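Local coordinates for protein ApaG (Shewanella oneidensis, PDB 1TZA), which is of unknown function but belongs to the ApaG family and is built as a two-sheet beta sandwich related to immunoglobulin-like folds, at residues T14-Q19 against L119-L124; I34-L39 against T79-T84; R49-T54 against S61-A66; D55-T60 against L89-G94. All coordinates share one frame; numbering follows the deposited sequence.

All four contacts lie in one all-beta domain with a three-stranded and a five-stranded sheet. No active site or ligand is defined for this protein. Interaction 2 pairs two strands of the smaller sheet. Interaction 3 pairs two strands of the larger one, with its centre about 18 Å from that of interaction 2. They meet in the core, where Trp51 CZ2 lies 3.8 Å from Tyr83 OH. Interactions 1 and 4 sit about 12 Å apart, centre to centre, and touch through neighbouring strands. Leu119 N is 2.9 Å from Gly94 O, a probable hydrogen bond. The 55-60 segment of interaction 4 links the two strands of interaction 3. Interactions 1 and 3 both touch the second subunit.

Interaction 1: T14-Q19 against L119-L124; sequences TEYIEQ and LATPGL
Thr14 OG1 reaches Ala120 across the contact through one water, which lies 3.0 Å from Thr14 OG1 and 3.1 Å from Ala120 O. The water donates to the Ala120 carbonyl. The same Thr14 hydroxyl also makes a weak hydrogen bond to Arg118 O. No direct hydrogen bond joins 14-19 to 119-124.

The rest is side-chain packing. Thr14 CG2 touches Leu119 CD2 at 3.7 Å, and the two side chains cross at about a right angle.

Tyr16 carries the main contact. With CG anti to the backbone N (chi1 172°), its side chain runs side by side with that of Thr121, pointing the same way. Thr121 CG2 sits over the centre of one ring face, 3.4 Å from the centroid of the Tyr16 ring and 2° off its normal. This is a CH-pi contact. The methyl, anti to the carbonyl carbon of its own residue, is the branch that meets the ring. Pro122 CD meets Tyr16 CD2 obliquely at 3.7 Å. Phe30 of strand 28-38 also meets the ring.

An alanine at Tyr16 would probably leave the Thr121 methyl without its aromatic partner and open a gap beside Pro122 and Phe30.

Just beyond, Ile17 and Glu18 both face Leu29 in a classic beta bulge. Glu18 binds Ser85 and Val69 of the second subunit. A type II turn from Thr121 to Leu124 follows strand 109-120. The contact joins a strand at the edge of the smaller sheet within this chain to the end of a strand of the larger one, as at the margin of an immunoglobulin-like beta sandwich.

Interaction 2: I34-L39 against T79-T84; sequences ITIINL and TAYQYT
Ile34 and Tyr83 start a run of antiparallel pairs that continues through Ile36 with Tyr81. The N-to-C directions of the two strand segments are 160° apart. Backbone hydrogen bonds come first. Ile36 N donates to Tyr81 O at 2.8 Å, and Tyr81 N returns the bond to Ile36 O at 3.0 Å. Ile34 and Tyr83 exchange a second such pair. Asn38 N adds a single bond to Thr79 O.

CA-H...O contacts lie between these bonds. The closest is Gln82 CA to Ile34 O, at 3.3 Å.

Apolar packing occupies both faces. On one, Tyr83 CG lies between the backbone N and the carbonyl carbon (chi1 86°), and the ring runs alongside Ile34, with Tyr83 CE2 3.5 Å from Ile34 CB. Ile36 CD1 meets the edge of this ring, 4.0 Å from Tyr83 CE2. On the other face, Ala80 CB touches Thr35 CG2 and Ile37 CG1, each at 3.9 Å.

The polar tips of the tyrosines bond outside the pair. Tyr81 OH is hydrogen-bonded to Glu71, and Tyr83 OH to Tyr100 OH.

Strand 8-19 flanks 28-38 on its other side. The Ile34 and Tyr83 face packs on Trp51 and Tyr100 of the opposing sheet.

Interaction 3: R49-T54 against S61-A66; sequences RHWIIT and SEVQGA
A beta hairpin of strands 44-55 and 60-66 brings Arg49, Trp51 and Ile53 against Gly65, Val63 and Ser61. Each antiparallel pair exchanges two backbone hydrogen bonds. The shortest is Trp51 N to Val63 O, 2.7 Å at 170°.

On the face opposite Trp51, His50 CG is anti to the backbone N (chi1 176°), and the ring lies beside Glu62 and Gln64. Glu62 OE1 sits at the imidazole edge, in plane, 3.0 Å from His50 CE1. The ring and carboxylate planes stand 79° apart. Gln64 CG lies 3.2 Å from His50 ND1, a buried nitrogen with no partner in the model. An alanine at His50 would probably leave the Glu62 carboxylate without its ring neighbour and Gln64 CG without the ring it packs on.

On the other face, Val63 CG2 touches Ile53 CD1 at 4.0 Å, and Val63 CG1 touches Arg49 NH1 at 3.3 Å. At Gly65 a CB would crowd Arg49 NH1. Arg49 NE forms a salt bridge to Glu18 of the second subunit, and NH2 a hydrogen bond to Gln19 O of that subunit.

Trp51 and Ile53 face the core against strand 79-89. Strand 44-55 also pairs with 93-104, as a regular antiparallel hairpin within a beta-sandwich sheet.

Interaction 4: D55-T60 against L89-G94; sequences DANGKT and LDTPFG
Asp55 and Asp90 bring their carboxylates together, with Asp55 OD2 2.7 Å from Asp90 OD1. The groups cross obliquely, their planes 40° apart. Lys59 NZ forms a salt bridge to Asp90 OD2 at 3.3 Å and meets that oxygen nearly along its C-O axis. Next to this, Thr91 OG1 lies 3.1 Å from Asp55 CB, and the two side chains cross at about a right angle. Ala56 CB touches Phe93 CD2 at the ring edge, 4.3 Å away.

The second shell holds these groups in place. Asp55 OD1 accepts two backbone bonds, from Asn57 N at 2.8 Å and Lys59 N at 3.0 Å. They arrive from opposite faces of the carboxylate plane. The first makes an Asx turn, within a type I turn from Asp55 to Gly58. Thr91 OG1 donates to Phe93 O at 2.7 Å. Gly94 pairs with Asp55 across the strands, and a CB there would clash with Leu89.

Further out, Phe93 packs on Arg118 and Ala120 of strand 109-120.

The oxygens are so close that one of the two acids probably holds a proton. The Lys59 charge would probably ease the remaining repulsion.

Interaction 1: T14-Q19 against L119-L124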
loop_
_atom_site.group_PDB
_atom_site.type_symbol
_atom_site.label_atom_id
_atom_site.label_comp_id
_atom_site.label_asym_id
_atom_site.label_seq_id
_atom_site.Cartn_x
_atom_site.Cartn_y
_atom_site.Cartn_z
ATOM N N THR A 14 -2.542 -9.761 -6.617
ATOM C CA THR A 14 -1.736 -9.136 -5.577
ATOM C C THR A 14 -0.354 -8.753 -6.060
ATOM O O THR A 14 0.081 -9.169 -7.134
ATOM C CB THR A 14 -1.555 -10.070 -4.382
ATOM O OG1 THR A 14 -0.837 -11.232 -4.810
ATOM C CG2 THR A 14 -2.897 -10.473 -3.810
ATOM N N GLU A 15 0.347 -7.982 -5.236
ATOM C CA GLU A 15 1.676 -7.515 -5.588
ATOM C C GLU A 15 2.518 -7.181 -4.357
ATOM O O GLU A 15 2.029 -6.563 -3.396
ATOM C CB GLU A 15 1.532 -6.283 -6.468
ATOM C CG GLU A 15 2.818 -5.753 -7.045
ATOM C CD GLU A 15 2.573 -4.508 -7.865
ATOM O OE1 GLU A 15 1.748 -4.575 -8.803
ATOM O OE2 GLU A 15 3.192 -3.467 -7.570
ATOM N N TYR A 16 3.777 -7.609 -4.374
ATOM C CA TYR A 16 4.663 -7.322 -3.261
ATOM C C TYR A 16 5.181 -5.926 -3.516
ATOM O O TYR A 16 5.835 -5.673 -4.529
ATOM C CB TYR A 16 5.829 -8.306 -3.210
ATOM C CG TYR A 16 6.884 -7.927 -2.196
ATOM C CD1 TYR A 16 6.542 -7.659 -0.874
ATOM C CD2 TYR A 16 8.229 -7.847 -2.557
ATOM C CE1 TYR A 16 7.511 -7.316 0.073
ATOM C CE2 TYR A 16 9.212 -7.508 -1.618
ATOM C CZ TYR A 16 8.842 -7.242 -0.304
ATOM O OH TYR A 16 9.794 -6.893 0.625
ATOM N N ILE A 17 4.890 -5.012 -2.606
ATOM C CA ILE A 17 5.333 -3.649 -2.796
ATOM C C ILE A 17 6.733 -3.362 -2.271
ATOM O O ILE A 17 7.644 -3.095 -3.050
ATOM C CB ILE A 17 4.332 -2.665 -2.170
ATOM C CG1 ILE A 17 2.931 -2.956 -2.721
ATOM C CG2 ILE A 17 4.737 -1.237 -2.484
ATOM C CD1 ILE A 17 2.855 -2.954 -4.256
ATOM N N GLU A 18 6.922 -3.450 -0.960
ATOM C CA GLU A 18 8.223 -3.118 -0.405
ATOM C C GLU A 18 8.434 -3.705 0.977
ATOM O O GLU A 18 7.475 -3.976 1.704
ATOM C CB GLU A 18 8.331 -1.594 -0.350
ATOM C CG GLU A 18 9.660 -1.015 0.090
ATOM C CD GLU A 18 9.616 0.499 0.127
ATOM O OE1 GLU A 18 8.847 1.057 0.944
ATOM O OE2 GLU A 18 10.335 1.135 -0.667
ATOM N N GLN A 19 9.695 -3.907 1.333
ATOM C CA GLN A 19 10.040 -4.432 2.648
ATOM C C GLN A 19 9.977 -3.263 3.638
ATOM O O GLN A 19 10.452 -2.166 3.341
ATOM C CB GLN A 19 11.455 -5.011 2.618
ATOM C CG GLN A 19 11.754 -6.033 3.705
ATOM C CD GLN A 19 13.153 -6.619 3.586
ATOM O OE1 GLN A 19 14.145 -5.976 3.942
ATOM N NE2 GLN A 19 13.240 -7.838 3.070
ATOM N N LEU A 119 -0.095 -14.272 -0.755
ATOM C CA LEU A 119 0.687 -13.053 -0.721
ATOM C C LEU A 119 2.091 -13.638 -0.682
ATOM O O LEU A 119 2.411 -14.409 0.212
ATOM C CB LEU A 119 0.391 -12.246 0.548
ATOM C CG LEU A 119 -1.008 -11.621 0.649
ATOM C CD1 LEU A 119 -1.174 -10.887 1.977
ATOM C CD2 LEU A 119 -1.213 -10.666 -0.505
ATOM N N ALA A 120 2.919 -13.319 -1.663
ATOM C CA ALA A 120 4.262 -13.866 -1.659
ATOM C C ALA A 120 5.253 -12.967 -2.368
ATOM O O ALA A 120 4.944 -12.376 -3.409
ATOM C CB ALA A 120 4.264 -15.271 -2.296
ATOM N N THR A 121 6.445 -12.850 -1.790
ATOM C CA THR A 121 7.482 -12.038 -2.395
ATOM C C THR A 121 7.908 -12.830 -3.612
ATOM O O THR A 121 8.026 -14.045 -3.548
ATOM C CB THR A 121 8.675 -11.836 -1.446
ATOM O OG1 THR A 121 9.075 -13.099 -0.891
ATOM C CG2 THR A 121 8.294 -10.873 -0.324
ATOM N N PRO A 122 8.140 -12.157 -4.742
ATOM C CA PRO A 122 8.545 -12.892 -5.946
ATOM C C PRO A 122 9.710 -13.872 -5.773
ATOM O O PRO A 122 10.661 -13.611 -5.024
ATOM C CB PRO A 122 8.861 -11.776 -6.942
ATOM C CG PRO A 122 9.292 -10.625 -6.041
ATOM C CD PRO A 122 8.271 -10.703 -4.935
ATOM N N GLY A 123 9.605 -15.004 -6.467
ATOM C CA GLY A 123 10.644 -16.019 -6.432
ATOM C C GLY A 123 10.986 -16.590 -5.072
ATOM O O GLY A 123 12.129 -16.963 -4.815
ATOM N N LEU A 124 9.994 -16.654 -4.195
ATOM C CA LEU A 124 10.197 -17.198 -2.863
ATOM C C LEU A 124 10.485 -18.692 -3.026
ATOM O O LEU A 124 11.288 -19.273 -2.293
ATOM C CB LEU A 124 8.937 -16.979 -2.025
ATOM C CG LEU A 124 8.993 -17.226 -0.516
ATOM C CD1 LEU A 124 10.140 -16.429 0.115
ATOM C CD2 LEU A 124 7.654 -16.813 0.084
HETATM O O HOH W 1 2.181 -11.444 -4.465
#

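Interaction 2: I34-L39 against T79-T84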
loop_
_atom_site.group_PDB
_atom_site.type_symbol
_atom_site.label_atom_id
_atom_site.label_comp_id
_atom_site.label_asym_id
_atom_site.label_seq_id
_atom_site.Cartn_x
_atom_site.Cartn_y
_atom_site.Cartn_z
ATOM N N ILE A 34 -8.922 -5.946 -5.640
ATOM C CA ILE A 34 -10.110 -6.778 -5.675
ATOM C C ILE A 34 -11.088 -6.283 -6.734
ATOM O O ILE A 34 -11.280 -5.080 -6.907
ATOM C CB ILE A 34 -10.846 -6.761 -4.302
ATOM C CG1 ILE A 34 -9.843 -6.921 -3.152
ATOM C CG2 ILE A 34 -11.882 -7.882 -4.240
ATOM C CD1 ILE A 34 -9.179 -8.273 -3.061
ATOM N N THR A 35 -11.690 -7.223 -7.449
ATOM C CA THR A 35 -12.688 -6.902 -8.460
ATOM C C THR A 35 -13.927 -7.646 -8.004
ATOM O O THR A 35 -13.901 -8.867 -7.827
ATOM C CB THR A 35 -12.287 -7.389 -9.862
ATOM O OG1 THR A 35 -11.107 -6.694 -10.290
ATOM C CG2 THR A 35 -13.419 -7.119 -10.863
ATOM N N ILE A 36 -14.999 -6.896 -7.791
ATOM C CA ILE A 36 -16.259 -7.443 -7.331
ATOM C C ILE A 36 -17.292 -7.275 -8.439
ATOM O O ILE A 36 -17.785 -6.173 -8.691
ATOM C CB ILE A 36 -16.688 -6.710 -6.054
ATOM C CG1 ILE A 36 -15.592 -6.879 -4.996
ATOM C CG2 ILE A 36 -17.992 -7.257 -5.544
ATOM C CD1 ILE A 36 -15.501 -5.741 -4.007
ATOM N N ILE A 37 -17.605 -8.378 -9.107
ATOM C CA ILE A 37 -18.553 -8.365 -10.214
ATOM C C ILE A 37 -19.967 -8.737 -9.791
ATOM O O ILE A 37 -20.193 -9.778 -9.163
ATOM C CB ILE A 37 -18.113 -9.344 -11.321
ATOM C CG1 ILE A 37 -16.634 -9.135 -11.643
ATOM C CG2 ILE A 37 -18.942 -9.119 -12.581
ATOM C CD1 ILE A 37 -16.077 -10.169 -12.598
ATOM N N ASN A 38 -20.919 -7.874 -10.131
ATOM C CA ASN A 38 -22.314 -8.130 -9.813
ATOM C C ASN A 38 -23.001 -8.654 -11.065
ATOM O O ASN A 38 -23.360 -7.889 -11.964
ATOM C CB ASN A 38 -22.996 -6.855 -9.326
ATOM C CG ASN A 38 -24.490 -7.013 -9.180
ATOM O OD1 ASN A 38 -24.986 -8.088 -8.844
ATOM N ND2 ASN A 38 -25.220 -5.932 -9.414
ATOM N N LEU A 39 -23.165 -9.974 -11.112
ATOM C CA LEU A 39 -23.793 -10.646 -12.236
ATOM C C LEU A 39 -25.304 -10.727 -12.031
ATOM O O LEU A 39 -26.026 -11.278 -12.865
ATOM C CB LEU A 39 -23.204 -12.050 -12.388
ATOM C CG LEU A 39 -21.691 -12.105 -12.624
ATOM C CD1 LEU A 39 -21.203 -13.540 -12.592
ATOM C CD2 LEU A 39 -21.367 -11.459 -13.965
ATOM N N THR A 79 -21.800 -5.134 -13.691
ATOM C CA THR A 79 -20.755 -4.139 -13.461
ATOM C C THR A 79 -19.688 -4.717 -12.556
ATOM O O THR A 79 -19.991 -5.487 -11.653
ATOM C CB THR A 79 -21.313 -2.853 -12.802
ATOM O OG1 THR A 79 -22.374 -2.322 -13.609
ATOM C CG2 THR A 79 -20.214 -1.801 -12.668
ATOM N N ALA A 80 -18.439 -4.341 -12.813
ATOM C CA ALA A 80 -17.300 -4.807 -12.041
ATOM C C ALA A 80 -16.668 -3.644 -11.298
ATOM O O ALA A 80 -16.096 -2.758 -11.923
ATOM C CB ALA A 80 -16.275 -5.432 -12.969
ATOM N N TYR A 81 -16.768 -3.650 -9.971
ATOM C CA TYR A 81 -16.182 -2.592 -9.156
ATOM C C TYR A 81 -14.813 -3.035 -8.667
ATOM O O TYR A 81 -14.678 -4.083 -8.035
ATOM C CB TYR A 81 -17.087 -2.262 -7.960
ATOM C CG TYR A 81 -16.440 -1.374 -6.913
ATOM C CD1 TYR A 81 -15.598 -1.913 -5.941
ATOM C CD2 TYR A 81 -16.652 0.007 -6.905
ATOM C CE1 TYR A 81 -14.981 -1.109 -4.989
ATOM C CE2 TYR A 81 -16.038 0.827 -5.954
ATOM C CZ TYR A 81 -15.201 0.256 -4.998
ATOM O OH TYR A 81 -14.564 1.033 -4.060
ATOM N N GLN A 82 -13.805 -2.221 -8.952
ATOM C CA GLN A 82 -12.442 -2.519 -8.560
ATOM C C GLN A 82 -11.901 -1.524 -7.544
ATOM O O GLN A 82 -12.230 -0.335 -7.575
ATOM C CB GLN A 82 -11.534 -2.513 -9.787
ATOM C CG GLN A 82 -10.056 -2.610 -9.459
ATOM C CD GLN A 82 -9.173 -2.525 -10.690
ATOM O OE1 GLN A 82 -9.157 -3.433 -11.523
ATOM N NE2 GLN A 82 -8.434 -1.422 -10.814
ATOM N N TYR A 83 -11.064 -2.024 -6.641
ATOM C CA TYR A 83 -10.441 -1.192 -5.625
ATOM C C TYR A 83 -9.131 -1.832 -5.188
ATOM O O TYR A 83 -8.916 -3.039 -5.352
ATOM C CB TYR A 83 -11.376 -1.010 -4.431
ATOM C CG TYR A 83 -11.309 -2.094 -3.389
ATOM C CD1 TYR A 83 -10.367 -2.036 -2.356
ATOM C CD2 TYR A 83 -12.216 -3.152 -3.397
ATOM C CE1 TYR A 83 -10.339 -2.997 -1.351
ATOM C CE2 TYR A 83 -12.194 -4.123 -2.401
ATOM C CZ TYR A 83 -11.258 -4.037 -1.380
ATOM O OH TYR A 83 -11.249 -4.975 -0.380
ATOM N N THR A 84 -8.254 -1.014 -4.630
ATOM C CA THR A 84 -6.975 -1.509 -4.187
ATOM C C THR A 84 -6.700 -1.091 -2.754
ATOM O O THR A 84 -7.009 0.029 -2.351
ATOM C CB THR A 84 -5.857 -0.978 -5.102
ATOM O OG1 THR A 84 -5.959 -1.613 -6.386
ATOM C CG2 THR A 84 -4.472 -1.237 -4.487
#

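Interaction 3: R49-T54 against S61-A66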
loop_
_atom_site.group_PDB
_atom_site.type_symbol
_atom_site.label_atom_id
_atom_site.label_comp_id
_atom_site.label_asym_id
_atom_site.label_seq_id
_atom_site.Cartn_x
_atom_site.Cartn_y
_atom_site.Cartn_z
ATOM N N ARG A 49 -16.852 -5.729 5.379
ATOM C CA ARG A 49 -15.828 -6.667 4.960
ATOM C C ARG A 49 -15.340 -7.358 6.214
ATOM O O ARG A 49 -15.426 -6.810 7.315
ATOM C CB ARG A 49 -14.664 -5.959 4.265
ATOM C CG ARG A 49 -13.911 -4.952 5.115
ATOM C CD ARG A 49 -12.647 -4.475 4.395
ATOM N NE ARG A 49 -12.350 -3.070 4.665
ATOM C CZ ARG A 49 -11.929 -2.590 5.831
ATOM N NH1 ARG A 49 -11.741 -3.400 6.861
ATOM N NH2 ARG A 49 -11.709 -1.294 5.966
ATOM N N HIS A 50 -14.855 -8.575 6.047
ATOM C CA HIS A 50 -14.337 -9.348 7.158
ATOM C C HIS A 50 -13.208 -10.189 6.596
ATOM O O HIS A 50 -13.437 -11.124 5.832
ATOM C CB HIS A 50 -15.422 -10.241 7.761
ATOM C CG HIS A 50 -14.925 -11.129 8.860
ATOM N ND1 HIS A 50 -14.261 -10.643 9.967
ATOM C CD2 HIS A 50 -14.964 -12.473 9.006
ATOM C CE1 HIS A 50 -13.910 -11.651 10.744
ATOM N NE2 HIS A 50 -14.323 -12.773 10.184
ATOM N N TRP A 51 -11.985 -9.830 6.967
ATOM C CA TRP A 51 -10.795 -10.514 6.497
ATOM C C TRP A 51 -10.176 -11.425 7.546
ATOM O O TRP A 51 -10.354 -11.232 8.746
ATOM C CB TRP A 51 -9.726 -9.496 6.075
ATOM C CG TRP A 51 -10.012 -8.710 4.824
ATOM C CD1 TRP A 51 -10.200 -7.355 4.726
ATOM C CD2 TRP A 51 -10.036 -9.216 3.485
ATOM N NE1 TRP A 51 -10.328 -6.989 3.408
ATOM C CE2 TRP A 51 -10.233 -8.109 2.624
ATOM C CE3 TRP A 51 -9.908 -10.496 2.928
ATOM C CZ2 TRP A 51 -10.301 -8.247 1.233
ATOM C CZ3 TRP A 51 -9.976 -10.631 1.540
ATOM C CH2 TRP A 51 -10.172 -9.513 0.710
ATOM N N ILE A 52 -9.457 -12.430 7.064
ATOM C CA ILE A 52 -8.724 -13.358 7.908
ATOM C C ILE A 52 -7.382 -13.404 7.197
ATOM O O ILE A 52 -7.276 -13.855 6.060
ATOM C CB ILE A 52 -9.360 -14.769 7.952
ATOM C CG1 ILE A 52 -10.624 -14.743 8.818
ATOM C CG2 ILE A 52 -8.368 -15.781 8.522
ATOM C CD1 ILE A 52 -11.814 -14.116 8.140
ATOM N N ILE A 53 -6.363 -12.899 7.870
ATOM C CA ILE A 53 -5.028 -12.828 7.318
ATOM C C ILE A 53 -4.102 -13.748 8.099
ATOM O O ILE A 53 -4.026 -13.669 9.327
ATOM C CB ILE A 53 -4.527 -11.368 7.385
ATOM C CG1 ILE A 53 -5.577 -10.455 6.726
ATOM C CG2 ILE A 53 -3.173 -11.237 6.706
ATOM C CD1 ILE A 53 -5.340 -8.972 6.938
ATOM N N THR A 54 -3.399 -14.615 7.375
ATOM C CA THR A 54 -2.498 -15.580 7.985
ATOM C C THR A 54 -1.079 -15.515 7.437
ATOM O O THR A 54 -0.885 -15.524 6.221
ATOM C CB THR A 54 -3.038 -17.005 7.765
ATOM O OG1 THR A 54 -4.412 -17.056 8.171
ATOM C CG2 THR A 54 -2.235 -18.020 8.570
ATOM N N SER A 61 -4.589 -12.651 11.846
ATOM C CA SER A 61 -5.120 -11.361 12.265
ATOM C C SER A 61 -6.497 -11.321 11.622
ATOM O O SER A 61 -6.746 -12.020 10.647
ATOM C CB SER A 61 -4.280 -10.206 11.712
ATOM O OG SER A 61 -2.936 -10.302 12.128
ATOM N N GLU A 62 -7.393 -10.510 12.159
ATOM C CA GLU A 62 -8.724 -10.424 11.592
ATOM C C GLU A 62 -9.067 -8.964 11.426
ATOM O O GLU A 62 -8.860 -8.166 12.335
ATOM C CB GLU A 62 -9.737 -11.108 12.516
ATOM C CG GLU A 62 -10.675 -12.087 11.811
ATOM C CD GLU A 62 -11.637 -12.788 12.770
ATOM O OE1 GLU A 62 -12.490 -12.105 13.377
ATOM O OE2 GLU A 62 -11.536 -14.025 12.915
ATOM N N VAL A 63 -9.571 -8.599 10.256
ATOM C CA VAL A 63 -9.943 -7.216 10.011
ATOM C C VAL A 63 -11.417 -7.156 9.685
ATOM O O VAL A 63 -11.893 -7.882 8.820
ATOM C CB VAL A 63 -9.142 -6.620 8.849
ATOM C CG1 VAL A 63 -9.613 -5.192 8.568
ATOM C CG2 VAL A 63 -7.657 -6.645 9.187
ATOM N N GLN A 64 -12.137 -6.294 10.390
ATOM C CA GLN A 64 -13.571 -6.137 10.180
ATOM C C GLN A 64 -13.879 -4.645 10.125
ATOM O O GLN A 64 -13.387 -3.876 10.953
ATOM C CB GLN A 64 -14.332 -6.787 11.337
ATOM C CG GLN A 64 -15.401 -7.802 10.928
ATOM C CD GLN A 64 -16.799 -7.198 10.811
ATOM O OE1 GLN A 64 -17.101 -6.457 9.874
ATOM N NE2 GLN A 64 -17.654 -7.514 11.777
ATOM N N GLY A 65 -14.683 -4.233 9.150
ATOM C CA GLY A 65 -15.024 -2.827 9.033
ATOM C C GLY A 65 -16.145 -2.546 8.058
ATOM O O GLY A 65 -16.687 -3.456 7.440
ATOM N N ALA A 66 -16.496 -1.274 7.921
ATOM C CA ALA A 66 -17.556 -0.872 7.006
ATOM C C ALA A 66 -16.957 -0.582 5.635
ATOM O O ALA A 66 -15.974 0.150 5.512
ATOM C CB ALA A 66 -18.286 0.372 7.542
HETATM O O HOH W 2 -13.259 1.150 4.884
HETATM O O HOH W 3 -11.541 -1.607 9.734
#

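Interaction 4: D55-T60 against L89-G94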
loop_
_atom_site.group_PDB
_atom_site.type_symbol
_atom_site.label_atom_id
_atom_site.label_comp_id
_atom_site.label_asym_id
_atom_site.label_seq_id
_atom_site.Cartn_x
_atom_site.Cartn_y
_atom_site.Cartn_z
ATOM N N ASP A 55 -0.086 -15.444 8.329
ATOM C CA ASP A 55 1.304 -15.412 7.885
ATOM C C ASP A 55 1.767 -16.857 7.685
ATOM O O ASP A 55 1.017 -17.797 7.958
ATOM C CB ASP A 55 2.216 -14.671 8.887
ATOM C CG ASP A 55 2.366 -15.391 10.231
ATOM O OD1 ASP A 55 2.028 -16.589 10.333
ATOM O OD2 ASP A 55 2.847 -14.749 11.194
ATOM N N ALA A 56 2.993 -17.036 7.208
ATOM C CA ALA A 56 3.523 -18.368 6.943
ATOM C C ALA A 56 3.446 -19.346 8.114
ATOM O O ALA A 56 3.447 -20.553 7.900
ATOM C CB ALA A 56 4.971 -18.259 6.446
ATOM N N ASN A 57 3.359 -18.830 9.339
ATOM C CA ASN A 57 3.314 -19.668 10.538
ATOM C C ASN A 57 1.933 -19.925 11.105
ATOM O O ASN A 57 1.802 -20.496 12.185
ATOM C CB ASN A 57 4.179 -19.051 11.633
ATOM C CG ASN A 57 5.652 -19.143 11.319
ATOM O OD1 ASN A 57 6.385 -18.149 11.400
ATOM N ND2 ASN A 57 6.103 -20.343 10.957
ATOM N N GLY A 58 0.900 -19.499 10.396
ATOM C CA GLY A 58 -0.447 -19.711 10.898
ATOM C C GLY A 58 -0.936 -18.628 11.846
ATOM O O GLY A 58 -2.085 -18.662 12.287
ATOM N N LYS A 59 -0.072 -17.669 12.168
ATOM C CA LYS A 59 -0.451 -16.578 13.061
ATOM C C LYS A 59 -1.428 -15.709 12.280
ATOM O O LYS A 59 -1.072 -15.125 11.257
ATOM C CB LYS A 59 0.785 -15.776 13.462
ATOM C CG LYS A 59 0.740 -15.261 14.891
ATOM C CD LYS A 59 0.138 -13.869 14.988
ATOM C CE LYS A 59 1.073 -12.845 14.370
ATOM N NZ LYS A 59 2.469 -13.048 14.851
ATOM N N THR A 60 -2.663 -15.626 12.758
ATOM C CA THR A 60 -3.667 -14.859 12.041
ATOM C C THR A 60 -4.117 -13.562 12.691
ATOM O O THR A 60 -4.038 -13.390 13.908
ATOM C CB THR A 60 -4.931 -15.701 11.795
ATOM O OG1 THR A 60 -5.662 -15.813 13.017
ATOM C CG2 THR A 60 -4.566 -17.101 11.311
ATOM N N LEU A 89 2.725 -8.049 6.200
ATOM C CA LEU A 89 2.906 -9.348 6.850
ATOM C C LEU A 89 4.252 -9.435 7.543
ATOM O O LEU A 89 5.195 -8.754 7.148
ATOM C CB LEU A 89 2.830 -10.489 5.839
ATOM C CG LEU A 89 1.493 -10.845 5.206
ATOM C CD1 LEU A 89 1.703 -12.064 4.307
ATOM C CD2 LEU A 89 0.455 -11.142 6.287
ATOM N N ASP A 90 4.344 -10.280 8.566
ATOM C CA ASP A 90 5.613 -10.461 9.260
ATOM C C ASP A 90 6.426 -11.579 8.605
ATOM O O ASP A 90 7.532 -11.888 9.046
ATOM C CB ASP A 90 5.410 -10.745 10.762
ATOM C CG ASP A 90 4.450 -11.889 11.024
ATOM O OD1 ASP A 90 4.252 -12.744 10.132
ATOM O OD2 ASP A 90 3.900 -11.940 12.142
ATOM N N THR A 91 5.868 -12.182 7.555
ATOM C CA THR A 91 6.549 -13.239 6.782
ATOM C C THR A 91 6.360 -12.934 5.292
ATOM O O THR A 91 5.384 -12.303 4.915
ATOM C CB THR A 91 5.973 -14.661 7.078
ATOM O OG1 THR A 91 4.550 -14.659 6.878
ATOM C CG2 THR A 91 6.290 -15.086 8.513
ATOM N N PRO A 92 7.304 -13.362 4.435
ATOM C CA PRO A 92 7.205 -13.111 2.992
ATOM C C PRO A 92 6.111 -13.898 2.280
ATOM O O PRO A 92 5.909 -13.753 1.070
ATOM C CB PRO A 92 8.603 -13.465 2.481
ATOM C CG PRO A 92 9.044 -14.536 3.427
ATOM C CD PRO A 92 8.599 -13.986 4.765
ATOM N N PHE A 93 5.412 -14.740 3.030
ATOM C CA PHE A 93 4.320 -15.523 2.472
ATOM C C PHE A 93 3.164 -15.528 3.445
ATOM O O PHE A 93 3.370 -15.518 4.658
ATOM C CB PHE A 93 4.726 -16.969 2.218
ATOM C CG PHE A 93 3.575 -17.840 1.786
ATOM C CD1 PHE A 93 3.051 -17.731 0.500
ATOM C CD2 PHE A 93 2.982 -18.732 2.676
ATOM C CE1 PHE A 93 1.949 -18.504 0.108
ATOM C CE2 PHE A 93 1.885 -19.503 2.299
ATOM C CZ PHE A 93 1.366 -19.390 1.011
ATOM N N GLY A 94 1.952 -15.560 2.904
ATOM C CA GLY A 94 0.765 -15.574 3.736
ATOM C C GLY A 94 -0.468 -15.775 2.880
ATOM O O GLY A 94 -0.384 -15.800 1.648
#